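Local coordinates for protein ecto-NAD+ glycohydrolase (CD38 molecule) (Bos taurus, PDB 3GC6) that is a glycosylated, disulfide-bonded ectoenzyme of the ADP-ribosyl cyclase (CD38) family, with a largely helical part beside a four-stranded parallel sheet, at residues G7-H12 with I131-D136; G15-F20 with D116-C121; C61-E66 with T143-V148; E159-T164 with P193-E198. The protein carries 1 engineered substitution. One frame throughout, in Å; residues are numbered along the deposited sequence. Where two conformers were deposited one is given.

Interactions 1, 2 and 3 lie close together in the fold and touch one another, while interaction 4 sits apart, about 39 Å from interaction 1 between centres. Interaction 1 is a surface contact and interaction 2 a buried one; the C121-C134 disulfide ties them together. Interaction 3, partly buried, sets a loop against the start of helix 145-159, whose L146 also packs on R119 and W120 of interaction 2. In these three, serine and threonine hydroxyls bond to the backbone beside aromatic packing on W11, F20 and Y145. Interaction 4, also partly buried, differs: it opens a parallel strand pair through a backbone bond, with aliphatic and carboxylate side chains around it.

Interaction 1 of 4, residues G7-H12 with I131-D136; sequences GLNRWH and IWSCPD
The tight part of this contact centres on S133, a buried serine under the loop 7-12. Its OG stands in the crowded position between the backbone N and the carbonyl carbon (chi1 71°), and there it bonds twice: it donates to L8 O at 2.7 Å, in the carbonyl plane and on a lone pair, and accepts from W11 N at 3.0 Å with a bent N-H...O angle of 146°. Next to it the W11 indole lies flat on P135, whose CD is 3.8 Å from the centroid of the five-membered ring, a CH-pi contact over the face. The opposite face of the indole is covered by CG of R10. R10 itself folds back over a type I turn, NH1 bonding to G7 O at 2.9 Å, while NH2 forms a salt bridge with E123. The other side is looser. The exposed W132 meets L8 obliquely, CD1 to CD1 at 3.6 Å, and a water lies 3.1 Å from N9 OD1 and 2.8 Å from W132 O. At the far end H12 and D136 touch through their CB atoms, their polar ends turned to D140 and K139 respectively. One hydroxyl thus acts as both donor and acceptor for the loop backbone, and the indole between proline and arginine gives the N-terminal loop an apolar hold beside the short strand 133-134.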
loop_
_atom_site.group_PDB
_atom_site.type_symbol
_atom_site.label_atom_id
_atom_site.label_comp_id
_atom_site.label_asym_id
_atom_site.label_seq_id
_atom_site.Cartn_x
_atom_site.Cartn_y
_atom_site.Cartn_z
ATOM N N GLY A 7 18.026 15.087 -34.102
ATOM C CA GLY A 7 16.820 15.324 -33.283
ATOM C C GLY A 7 16.290 14.144 -32.451
ATOM O O GLY A 7 17.009 13.181 -32.176
ATOM N N LEU A 8 15.015 14.221 -32.057
ATOM C CA LEU A 8 14.423 13.198 -31.154
ATOM C C LEU A 8 14.322 11.799 -31.756
ATOM O O LEU A 8 14.220 10.798 -31.031
ATOM C CB LEU A 8 13.043 13.645 -30.675
ATOM C CG LEU A 8 13.088 14.930 -29.852
ATOM C CD1 LEU A 8 11.680 15.350 -29.505
ATOM C CD2 LEU A 8 13.890 14.713 -28.579
ATOM N N ASN A 9 14.343 11.730 -33.081
ATOM C CA ASN A 9 14.207 10.451 -33.748
ATOM C C ASN A 9 15.548 9.837 -34.133
ATOM O O ASN A 9 15.587 8.922 -34.938
ATOM C CB ASN A 9 13.311 10.585 -34.990
ATOM C CG ASN A 9 12.849 9.242 -35.523
ATOM O OD1 ASN A 9 12.575 8.313 -34.747
ATOM N ND2 ASN A 9 12.750 9.124 -36.862
ATOM N N ARG A 10 16.644 10.322 -33.543
ATOM C CA ARG A 10 17.982 9.897 -33.939
ATOM C C ARG A 10 18.372 8.481 -33.515
ATOM O O ARG A 10 19.343 7.915 -34.048
ATOM C CB ARG A 10 19.026 10.887 -33.419
ATOM C CG ARG A 10 19.198 10.902 -31.910
ATOM C CD ARG A 10 20.058 12.084 -31.467
ATOM N NE ARG A 10 20.262 12.153 -30.017
ATOM C CZ ARG A 10 19.406 12.721 -29.159
ATOM N NH1 ARG A 10 18.272 13.268 -29.587
ATOM N NH2 ARG A 10 19.686 12.755 -27.867
ATOM N N TRP A 11 17.652 7.921 -32.546
ATOM C CA TRP A 11 18.015 6.615 -32.046
ATOM C C TRP A 11 17.441 5.478 -32.885
ATOM O O TRP A 11 16.480 5.660 -33.631
ATOM C CB TRP A 11 17.524 6.473 -30.599
ATOM C CG TRP A 11 18.014 7.558 -29.691
ATOM C CD1 TRP A 11 17.247 8.490 -29.026
ATOM C CD2 TRP A 11 19.376 7.819 -29.319
ATOM N NE1 TRP A 11 18.053 9.304 -28.251
ATOM C CE2 TRP A 11 19.363 8.928 -28.436
ATOM C CE3 TRP A 11 20.600 7.220 -29.637
ATOM C CZ2 TRP A 11 20.536 9.451 -27.865
ATOM C CZ3 TRP A 11 21.764 7.747 -29.089
ATOM C CH2 TRP A 11 21.721 8.852 -28.207
ATOM N N HIS A 12 18.012 4.288 -32.717
ATOM C CA HIS A 12 17.576 3.100 -33.466
ATOM C C HIS A 12 16.521 2.249 -32.744
ATOM O O HIS A 12 15.926 1.337 -33.338
ATOM C CB HIS A 12 18.781 2.216 -33.795
ATOM C CG HIS A 12 19.742 2.848 -34.751
ATOM N ND1 HIS A 12 20.709 3.745 -34.353
ATOM C CD2 HIS A 12 19.871 2.724 -36.095
ATOM C CE1 HIS A 12 21.397 4.148 -35.409
ATOM N NE2 HIS A 12 20.909 3.542 -36.479
ATOM N N ILE A 131 9.278 10.109 -26.637
ATOM C CA ILE A 131 8.337 9.105 -27.111
ATOM C C ILE A 131 8.550 8.753 -28.594
ATOM O O ILE A 131 7.758 7.993 -29.175
ATOM C CB ILE A 131 6.860 9.566 -26.910
ATOM C CG1 ILE A 131 6.597 10.862 -27.703
ATOM C CG2 ILE A 131 6.561 9.750 -25.436
ATOM C CD1 ILE A 131 5.161 11.436 -27.579
ATOM N N TRP A 132 9.633 9.255 -29.170
ATOM C CA TRP A 132 9.891 9.055 -30.603
ATOM C C TRP A 132 10.914 7.981 -30.881
ATOM O O TRP A 132 10.718 7.161 -31.768
ATOM C CB TRP A 132 10.328 10.380 -31.240
ATOM C CG TRP A 132 9.360 11.450 -30.878
ATOM C CD1 TRP A 132 9.544 12.478 -29.984
ATOM C CD2 TRP A 132 8.015 11.562 -31.348
ATOM N NE1 TRP A 132 8.397 13.241 -29.903
ATOM C CE2 TRP A 132 7.444 12.689 -30.714
ATOM C CE3 TRP A 132 7.236 10.808 -32.233
ATOM C CZ2 TRP A 132 6.126 13.100 -30.949
ATOM C CZ3 TRP A 132 5.916 11.213 -32.465
ATOM C CH2 TRP A 132 5.393 12.372 -31.840
ATOM N N SER A 133 12.047 8.018 -30.173
ATOM C CA SER A 133 13.029 6.944 -30.317
ATOM C C SER A 133 13.823 6.899 -29.032
ATOM O O SER A 133 13.893 7.901 -28.323
ATOM C CB SER A 133 13.973 7.166 -31.520
ATOM O OG SER A 133 14.911 8.232 -31.322
ATOM N N CYS A 134 14.415 5.736 -28.756
ATOM C CA CYS A 134 15.313 5.565 -27.606
ATOM C C CYS A 134 16.515 4.754 -28.050
ATOM O O CYS A 134 16.399 3.952 -28.974
ATOM C CB CYS A 134 14.619 4.806 -26.464
ATOM S SG CYS A 134 13.375 5.806 -25.582
ATOM N N PRO A 135 17.637 4.909 -27.355
ATOM C CA PRO A 135 18.843 4.145 -27.724
ATOM C C PRO A 135 18.615 2.633 -27.733
ATOM O O PRO A 135 17.971 2.079 -26.831
ATOM C CB PRO A 135 19.861 4.529 -26.646
ATOM C CG PRO A 135 19.395 5.880 -26.122
ATOM C CD PRO A 135 17.880 5.849 -26.243
ATOM N N ASP A 136 19.144 1.988 -28.774
ATOM C CA ASP A 136 19.212 0.539 -28.880
ATOM C C ASP A 136 20.557 0.085 -28.293
ATOM O O ASP A 136 21.600 0.709 -28.524
ATOM C CB ASP A 136 19.141 0.146 -30.359
ATOM C CG ASP A 136 19.246 -1.351 -30.562
ATOM O OD1 ASP A 136 18.294 -2.057 -30.144
ATOM O OD2 ASP A 136 20.289 -1.785 -31.111
HETATM O O HOH W 1 11.589 5.517 -33.837
#

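Interaction 2 of 4, residues G15-F20 with D116-C121; sequences GSTADF and DGLRWC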
loop_
_atom_site.group_PDB
_atom_site.type_symbol
_atom_site.label_atom_id
_atom_site.label_comp_id
_atom_site.label_asym_id
_atom_site.label_seq_id
_atom_site.Cartn_x
_atom_site.Cartn_y
_atom_site.Cartn_z
ATOM N N GLY A 15 10.646 4.307 -29.341
ATOM C CA GLY A 15 10.454 5.355 -28.374
ATOM C C GLY A 15 9.831 4.928 -27.060
ATOM O O GLY A 15 9.338 3.811 -26.917
ATOM N N SER A 16 9.886 5.835 -26.087
ATOM C CA SER A 16 9.293 5.580 -24.779
ATOM C C SER A 16 7.827 5.206 -24.876
ATOM O O SER A 16 7.079 5.709 -25.740
ATOM C CB SER A 16 9.408 6.808 -23.869
ATOM O OG SER A 16 10.760 7.182 -23.668
ATOM N N THR A 17 7.402 4.324 -23.986
ATOM C CA THR A 17 5.986 3.973 -23.873
ATOM C C THR A 17 5.171 5.237 -23.602
ATOM O O THR A 17 5.499 6.010 -22.705
ATOM C CB THR A 17 5.786 3.009 -22.718
ATOM O OG1 THR A 17 6.612 1.854 -22.932
ATOM C CG2 THR A 17 4.311 2.558 -22.666
ATOM N N ALA A 18 4.096 5.451 -24.368
ATOM C CA ALA A 18 3.258 6.616 -24.145
ATOM C C ALA A 18 2.640 6.553 -22.747
ATOM O O ALA A 18 2.273 5.467 -22.276
ATOM C CB ALA A 18 2.145 6.704 -25.221
ATOM N N ASP A 19 2.518 7.703 -22.082
ATOM C CA ASP A 19 1.898 7.780 -20.748
ATOM C C ASP A 19 2.584 6.906 -19.708
ATOM O O ASP A 19 1.945 6.351 -18.810
ATOM C CB ASP A 19 0.417 7.473 -20.849
ATOM C CG ASP A 19 -0.311 8.623 -21.526
ATOM O OD1 ASP A 19 -0.375 9.699 -20.915
ATOM O OD2 ASP A 19 -0.722 8.472 -22.664
ATOM N N PHE A 20 3.902 6.812 -19.845
ATOM C CA PHE A 20 4.729 6.030 -18.915
ATOM C C PHE A 20 4.431 6.355 -17.469
ATOM O O PHE A 20 4.299 5.447 -16.628
ATOM C CB PHE A 20 6.200 6.368 -19.221
ATOM C CG PHE A 20 7.193 5.671 -18.341
ATOM C CD1 PHE A 20 7.567 4.346 -18.591
ATOM C CD2 PHE A 20 7.760 6.349 -17.284
ATOM C CE1 PHE A 20 8.524 3.719 -17.765
ATOM C CE2 PHE A 20 8.708 5.737 -16.480
ATOM C CZ PHE A 20 9.058 4.415 -16.715
ATOM N N ASP A 116 8.132 -3.875 -16.396
ATOM C CA ASP A 116 8.058 -4.984 -17.344
ATOM C C ASP A 116 7.344 -4.553 -18.620
ATOM O O ASP A 116 6.217 -4.030 -18.553
ATOM C CB ASP A 116 7.263 -6.129 -16.702
ATOM C CG ASP A 116 7.415 -7.458 -17.454
ATOM O OD1 ASP A 116 8.303 -7.600 -18.300
ATOM O OD2 ASP A 116 6.621 -8.366 -17.146
ATOM N N GLY A 117 7.999 -4.783 -19.761
ATOM C CA GLY A 117 7.387 -4.469 -21.052
ATOM C C GLY A 117 7.422 -3.014 -21.470
ATOM O O GLY A 117 7.011 -2.697 -22.603
ATOM N N LEU A 118 7.904 -2.128 -20.599
ATOM C CA LEU A 118 7.940 -0.705 -20.937
ATOM C C LEU A 118 9.284 -0.284 -21.553
ATOM O O LEU A 118 10.306 -0.998 -21.450
ATOM C CB LEU A 118 7.670 0.175 -19.719
ATOM C CG LEU A 118 6.442 -0.207 -18.895
ATOM C CD1 LEU A 118 6.187 0.823 -17.776
ATOM C CD2 LEU A 118 5.214 -0.309 -19.816
ATOM N N ARG A 119 9.247 0.882 -22.201
ATOM C CA ARG A 119 10.421 1.537 -22.767
ATOM C C ARG A 119 10.479 2.944 -22.201
ATOM O O ARG A 119 9.446 3.566 -21.965
ATOM C CB ARG A 119 10.292 1.609 -24.293
ATOM C CG ARG A 119 10.114 0.254 -24.964
ATOM C CD ARG A 119 11.322 -0.612 -24.697
ATOM N NE ARG A 119 11.270 -1.919 -25.346
ATOM C CZ ARG A 119 11.679 -2.152 -26.587
ATOM N NH1 ARG A 119 12.168 -1.159 -27.324
ATOM N NH2 ARG A 119 11.603 -3.379 -27.091
ATOM N N TRP A 120 11.689 3.451 -21.972
ATOM C CA TRP A 120 11.802 4.831 -21.578
ATOM C C TRP A 120 13.176 5.374 -21.829
ATOM O O TRP A 120 14.179 4.645 -21.824
ATOM C CB TRP A 120 11.452 4.999 -20.100
ATOM C CG TRP A 120 12.406 4.258 -19.132
ATOM C CD1 TRP A 120 13.512 4.759 -18.527
ATOM C CD2 TRP A 120 12.293 2.892 -18.696
ATOM N NE1 TRP A 120 14.110 3.804 -17.714
ATOM C CE2 TRP A 120 13.374 2.645 -17.807
ATOM C CE3 TRP A 120 11.398 1.857 -18.974
ATOM C CZ2 TRP A 120 13.566 1.418 -17.190
ATOM C CZ3 TRP A 120 11.579 0.636 -18.347
ATOM C CH2 TRP A 120 12.650 0.431 -17.461
ATOM N N CYS A 121 13.193 6.668 -22.086
ATOM C CA CYS A 121 14.439 7.435 -22.172
ATOM C C CYS A 121 14.063 8.913 -22.131
ATOM O O CYS A 121 12.901 9.270 -22.395
ATOM C CB CYS A 121 15.239 7.077 -23.440
ATOM S SG CYS A 121 14.459 7.568 -25.049
#
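A type II beta turn, T17 to F20, leads into helix 20-35 of this ADP-ribosyl cyclase fold, and F20 at its end has the most surface buried here. With CG anti to the backbone N (chi1 179°), its ring reaches back to the loop 116-121: CE1 is 3.7 Å from L118 CD1 and 3.6 Å from W120 CE3, and one face is covered, off-centre, by W120 CB. The two rings are set obliquely, their planes at 39°, and F51 meets both edge-to-face. S16 buries its hydroxyl between the segments. Its OG accepts from C121 N at 2.9 Å and is bonded also to N130 O, so two bonds hold this buried hydroxyl. R119 contributes its backbone and the root of its side chain: CB rests 3.6 Å from G15 O, whereas the chain bends at chi2 and carries the guanidinium away. The backbone N and O of R119 each bond to T17. T17 N donates to R119 O at 3.0 Å, approaching from above the carbonyl plane. The return bond runs from R119 N to T17 OG1, a hydroxyl placed beside its own backbone N, and spans 2.9 Å with an N-H...O angle of 163°.

Interaction 3 of 4, residues C61-E66 with T143-V148; sequences CKATKE and TNYLSV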
loop_
_atom_site.group_PDB
_atom_site.type_symbol
_atom_site.label_atom_id
_atom_site.label_comp_id
_atom_site.label_asym_id
_atom_site.label_seq_id
_atom_site.Cartn_x
_atom_site.Cartn_y
_atom_site.Cartn_z
ATOM N N CYS A 61 22.653 8.104 -23.257
ATOM C CA CYS A 61 23.716 7.096 -23.421
ATOM C C CYS A 61 24.783 7.162 -22.342
ATOM O O CYS A 61 25.853 6.582 -22.497
ATOM C CB CYS A 61 24.330 7.190 -24.826
ATOM S SG CYS A 61 23.253 6.359 -26.030
ATOM N N LYS A 62 24.493 7.848 -21.236
ATOM C CA LYS A 62 25.425 7.844 -20.119
ATOM C C LYS A 62 24.812 7.323 -18.839
ATOM O O LYS A 62 25.214 7.729 -17.751
ATOM C CB LYS A 62 26.014 9.222 -19.885
ATOM C CG LYS A 62 27.000 9.619 -20.932
ATOM C CD LYS A 62 27.729 10.900 -20.491
ATOM C CE LYS A 62 28.709 11.385 -21.549
ATOM N NZ LYS A 62 29.689 10.327 -21.875
ATOM N N ALA A 63 23.848 6.414 -18.947
ATOM C CA ALA A 63 23.262 5.842 -17.743
ATOM C C ALA A 63 24.314 5.085 -16.948
ATOM O O ALA A 63 25.143 4.372 -17.520
ATOM C CB ALA A 63 22.106 4.889 -18.086
ATOM N N THR A 64 24.270 5.238 -15.633
ATOM C CA THR A 64 25.079 4.389 -14.744
ATOM C C THR A 64 24.200 3.669 -13.702
ATOM O O THR A 64 23.096 4.100 -13.408
ATOM C CB THR A 64 26.135 5.222 -13.990
ATOM O OG1 THR A 64 25.440 6.136 -13.137
ATOM C CG2 THR A 64 27.044 6.010 -14.968
ATOM N N LYS A 65 24.697 2.554 -13.151
ATOM C CA LYS A 65 23.980 1.853 -12.087
ATOM C C LYS A 65 23.605 2.794 -10.939
ATOM O O LYS A 65 22.497 2.712 -10.391
ATOM C CB LYS A 65 24.865 0.705 -11.568
ATOM C CG LYS A 65 25.116 -0.325 -12.658
ATOM C CD LYS A 65 25.559 -1.643 -12.079
ATOM C CE LYS A 65 26.959 -1.566 -11.566
ATOM N NZ LYS A 65 27.605 -2.930 -11.580
ATOM N N GLU A 66 24.526 3.701 -10.612
ATOM C CA GLU A 66 24.345 4.606 -9.472
ATOM C C GLU A 66 23.146 5.547 -9.673
ATOM O O GLU A 66 22.542 6.009 -8.707
ATOM C CB GLU A 66 25.624 5.422 -9.210
ATOM C CG GLU A 66 26.850 4.586 -8.786
ATOM C CD GLU A 66 27.434 3.709 -9.890
ATOM O OE1 GLU A 66 27.486 4.137 -11.073
ATOM O OE2 GLU A 66 27.851 2.568 -9.560
ATOM N N THR A 143 24.990 1.659 -22.491
ATOM C CA THR A 143 24.821 2.424 -21.270
ATOM C C THR A 143 23.607 3.348 -21.403
ATOM O O THR A 143 23.707 4.568 -21.188
ATOM C CB THR A 143 26.093 3.264 -20.950
ATOM O OG1 THR A 143 26.484 3.984 -22.112
ATOM C CG2 THR A 143 27.247 2.326 -20.524
ATOM N N ASN A 144 22.472 2.744 -21.730
ATOM C CA ASN A 144 21.197 3.483 -21.818
ATOM C C ASN A 144 20.340 3.147 -20.596
ATOM O O ASN A 144 20.580 2.120 -19.934
ATOM C CB ASN A 144 20.482 3.127 -23.113
ATOM C CG ASN A 144 20.050 1.677 -23.159
ATOM O OD1 ASN A 144 20.727 0.825 -23.769
ATOM N ND2 ASN A 144 18.980 1.377 -22.484
ATOM N N TYR A 145 19.387 4.029 -20.266
ATOM C CA TYR A 145 18.647 3.899 -19.019
ATOM C C TYR A 145 17.788 2.616 -18.912
ATOM O O TYR A 145 17.612 2.066 -17.802
ATOM C CB TYR A 145 17.830 5.191 -18.737
ATOM C CG TYR A 145 18.755 6.241 -18.171
ATOM C CD1 TYR A 145 19.367 7.195 -18.987
ATOM C CD2 TYR A 145 19.110 6.201 -16.828
ATOM C CE1 TYR A 145 20.279 8.125 -18.436
ATOM C CE2 TYR A 145 20.005 7.105 -16.263
ATOM C CZ TYR A 145 20.583 8.075 -17.071
ATOM O OH TYR A 145 21.490 8.933 -16.496
ATOM N N LEU A 146 17.268 2.129 -20.037
ATOM C CA LEU A 146 16.446 0.906 -19.985
ATOM C C LEU A 146 17.322 -0.312 -19.678
ATOM O O LEU A 146 17.065 -1.070 -18.743
ATOM C CB LEU A 146 15.647 0.750 -21.289
ATOM C CG LEU A 146 14.907 -0.572 -21.493
ATOM C CD1 LEU A 146 13.960 -0.797 -20.369
ATOM C CD2 LEU A 146 14.164 -0.546 -22.859
ATOM N N SER A 147 18.401 -0.477 -20.440
ATOM C CA SER A 147 19.316 -1.603 -20.239
ATOM C C SER A 147 19.970 -1.572 -18.858
ATOM O O SER A 147 20.041 -2.607 -18.157
ATOM C CB SER A 147 20.408 -1.577 -21.336
ATOM O OG SER A 147 19.820 -1.749 -22.613
ATOM N N VAL A 148 20.445 -0.387 -18.449
ATOM C CA VAL A 148 21.102 -0.256 -17.157
ATOM C C VAL A 148 20.137 -0.551 -15.991
ATOM O O VAL A 148 20.508 -1.188 -14.995
ATOM C CB VAL A 148 21.827 1.096 -17.032
ATOM C CG1 VAL A 148 22.292 1.304 -15.610
ATOM C CG2 VAL A 148 22.993 1.096 -18.018
#
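A63 is at the centre: its CB lies over the centre of the Y145 ring, 3.4 Å from the centroid and 5° off the normal, a close CH-pi contact. V148, one helical turn further on, closes in from the other side with CG2 at 3.9 Å from A63 CB, while its CG1, anti to the backbone N, packs against the T64-K65 peptide, 3.6 Å from T64 C. Beside this patch T143 OG1, in the crowded position between backbone N and carbonyl carbon, donates to C61 O at 2.7 Å, and T143 O accepts from A63 N at 2.9 Å. In both bonds the donor stands above the carbonyl plane. Two bonds from one residue thus fix the loop on either side of K62. Further out, D67 OD2 is bonded to both Y145 OH and T64 N, so one carboxylate oxygen ties the far end of the ring to the loop, and Y145 O is bonded to Y68 OH. K65 reaches along the helix to a salt bridge with E155. The arrangement is that of a loop packed on the first turn of a helix: N144 is at the N-cap position of helix 145-159, and the C61-C141 disulfide ties the loop to the chain just before it.

Interaction 4 of 4, residues E159-T164 with P193-E198; sequences ESACNT and PQVELE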
loop_
_atom_site.group_PDB
_atom_site.type_symbol
_atom_site.label_atom_id
_atom_site.label_comp_id
_atom_site.label_asym_id
_atom_site.label_seq_id
_atom_site.Cartn_x
_atom_site.Cartn_y
_atom_site.Cartn_z
ATOM N N GLU A 159 22.095 -10.734 -5.763
ATOM C CA GLU A 159 22.864 -10.579 -4.531
ATOM C C GLU A 159 22.060 -10.874 -3.272
ATOM O O GLU A 159 22.637 -11.268 -2.241
ATOM C CB GLU A 159 23.454 -9.186 -4.427
ATOM C CG GLU A 159 24.546 -8.934 -5.408
ATOM C CD GLU A 159 24.897 -7.429 -5.535
ATOM O OE1 GLU A 159 24.261 -6.587 -4.866
ATOM O OE2 GLU A 159 25.802 -7.117 -6.335
ATOM N N SER A 160 20.756 -10.658 -3.324
ATOM C CA SER A 160 19.939 -10.823 -2.120
ATOM C C SER A 160 19.285 -12.208 -2.021
ATOM O O SER A 160 18.617 -12.492 -1.025
ATOM C CB SER A 160 18.850 -9.733 -2.086
ATOM O OG SER A 160 18.017 -9.859 -3.201
ATOM N N ALA A 161 19.486 -13.065 -3.016
ATOM C CA ALA A 161 18.885 -14.410 -3.018
ATOM C C ALA A 161 19.265 -15.198 -1.778
ATOM O O ALA A 161 20.384 -15.057 -1.249
ATOM C CB ALA A 161 19.340 -15.196 -4.237
ATOM N N CYS A 162 18.337 -16.036 -1.316
ATOM C CA CYS A 162 18.586 -16.780 -0.096
ATOM C C CYS A 162 18.047 -18.193 -0.200
ATOM O O CYS A 162 16.988 -18.427 -0.825
ATOM C CB CYS A 162 17.936 -16.052 1.075
ATOM S SG CYS A 162 17.530 -17.045 2.534
ATOM N N ASN A 163 18.775 -19.127 0.408
ATOM C CA ASN A 163 18.418 -20.543 0.402
ATOM C C ASN A 163 18.267 -21.128 -1.005
ATOM O O ASN A 163 19.171 -20.934 -1.830
ATOM C CB ASN A 163 17.204 -20.782 1.300
ATOM C CG ASN A 163 17.511 -20.437 2.761
ATOM O OD1 ASN A 163 18.662 -20.446 3.159
ATOM N ND2 ASN A 163 16.490 -20.151 3.542
ATOM N N THR A 164 17.191 -21.848 -1.299
ATOM C CA THR A 164 17.119 -22.496 -2.614
ATOM C C THR A 164 16.554 -21.553 -3.665
ATOM O O THR A 164 15.487 -20.972 -3.450
ATOM C CB THR A 164 16.283 -23.791 -2.578
ATOM O OG1 THR A 164 16.980 -24.744 -1.771
ATOM C CG2 THR A 164 16.101 -24.365 -3.988
ATOM N N PRO A 193 26.817 -15.951 -2.403
ATOM C CA PRO A 193 27.473 -17.254 -2.219
ATOM C C PRO A 193 26.680 -18.187 -1.298
ATOM O O PRO A 193 25.988 -17.736 -0.377
ATOM C CB PRO A 193 28.831 -16.888 -1.616
ATOM C CG PRO A 193 29.078 -15.511 -2.144
ATOM C CD PRO A 193 27.707 -14.828 -2.090
ATOM N N GLN A 194 26.832 -19.490 -1.543
ATOM C CA GLN A 194 26.269 -20.548 -0.681
ATOM C C GLN A 194 24.749 -20.714 -0.713
ATOM O O GLN A 194 24.200 -21.510 0.053
ATOM C CB GLN A 194 26.760 -20.404 0.763
ATOM C CG GLN A 194 28.257 -20.587 0.842
ATOM C CD GLN A 194 28.810 -20.507 2.259
ATOM O OE1 GLN A 194 28.239 -21.081 3.179
ATOM N NE2 GLN A 194 29.912 -19.812 2.430
ATOM N N VAL A 195 24.066 -19.988 -1.597
ATOM C CA VAL A 195 22.698 -20.423 -1.924
ATOM C C VAL A 195 22.775 -21.779 -2.664
ATOM O O VAL A 195 23.868 -22.255 -2.984
ATOM C CB VAL A 195 21.897 -19.367 -2.734
ATOM C CG1 VAL A 195 21.933 -18.028 -2.021
ATOM C CG2 VAL A 195 22.441 -19.226 -4.139
ATOM N N GLU A 196 21.618 -22.404 -2.894
ATOM C CA GLU A 196 21.572 -23.619 -3.689
ATOM C C GLU A 196 20.739 -23.311 -4.907
ATOM O O GLU A 196 19.707 -22.608 -4.818
ATOM C CB GLU A 196 20.966 -24.802 -2.924
ATOM C CG GLU A 196 21.684 -25.035 -1.591
ATOM C CD GLU A 196 21.377 -26.372 -0.966
ATOM O OE1 GLU A 196 20.600 -27.146 -1.566
ATOM O OE2 GLU A 196 21.938 -26.634 0.127
ATOM N N LEU A 197 21.183 -23.788 -6.056
ATOM C CA LEU A 197 20.462 -23.467 -7.279
ATOM C C LEU A 197 20.022 -24.731 -7.984
ATOM O O LEU A 197 20.835 -25.661 -8.200
ATOM C CB LEU A 197 21.353 -22.615 -8.202
ATOM C CG LEU A 197 20.728 -22.113 -9.511
ATOM C CD1 LEU A 197 21.368 -20.762 -9.920
ATOM C CD2 LEU A 197 20.863 -23.146 -10.619
ATOM N N GLU A 198 18.741 -24.767 -8.339
ATOM C CA GLU A 198 18.215 -25.833 -9.167
ATOM C C GLU A 198 17.891 -25.275 -10.536
ATOM O O GLU A 198 17.177 -24.254 -10.662
ATOM C CB GLU A 198 16.914 -26.393 -8.600
ATOM C CG GLU A 198 17.016 -26.942 -7.252
ATOM C CD GLU A 198 15.646 -27.342 -6.737
ATOM O OE1 GLU A 198 14.646 -27.245 -7.501
ATOM O OE2 GLU A 198 15.589 -27.747 -5.573
#
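T164 and E196 form a parallel beta bridge, their CA atoms 4.7 Å apart, and E196 N donates to N163 O at 3.0 Å in a nearly straight bond (170°). The donor arrives from above the carbonyl plane of N163, a residue with positive phi (57°). A weaker CA-H...O contact, T164 CA to E196 O at 3.4 Å, lies beside it. V195 packs just before the bridge: its CB sits 3.3 Å from N163 O, and CG1, anti to the carbonyl carbon, reaches 3.4 Å from A161 O. This pairing opens strands 164-170 and 196-203, the two central strands of the four-stranded parallel sheet, joined in the chain through helix 182-187 as a beta-alpha-beta crossover; the backbone ladder goes on with V165 bonding to E196 and E198. T164 and E196 project from the same face of the sheet. There T164 CG2, anti to its backbone N, touches the extended E198 side chain, 3.8 Å from OE2. The E196 carboxylate turns instead to strand 231-239, forming a salt bridge with R233 through OE1. On the loop side, C162 is linked by a disulfide to C81.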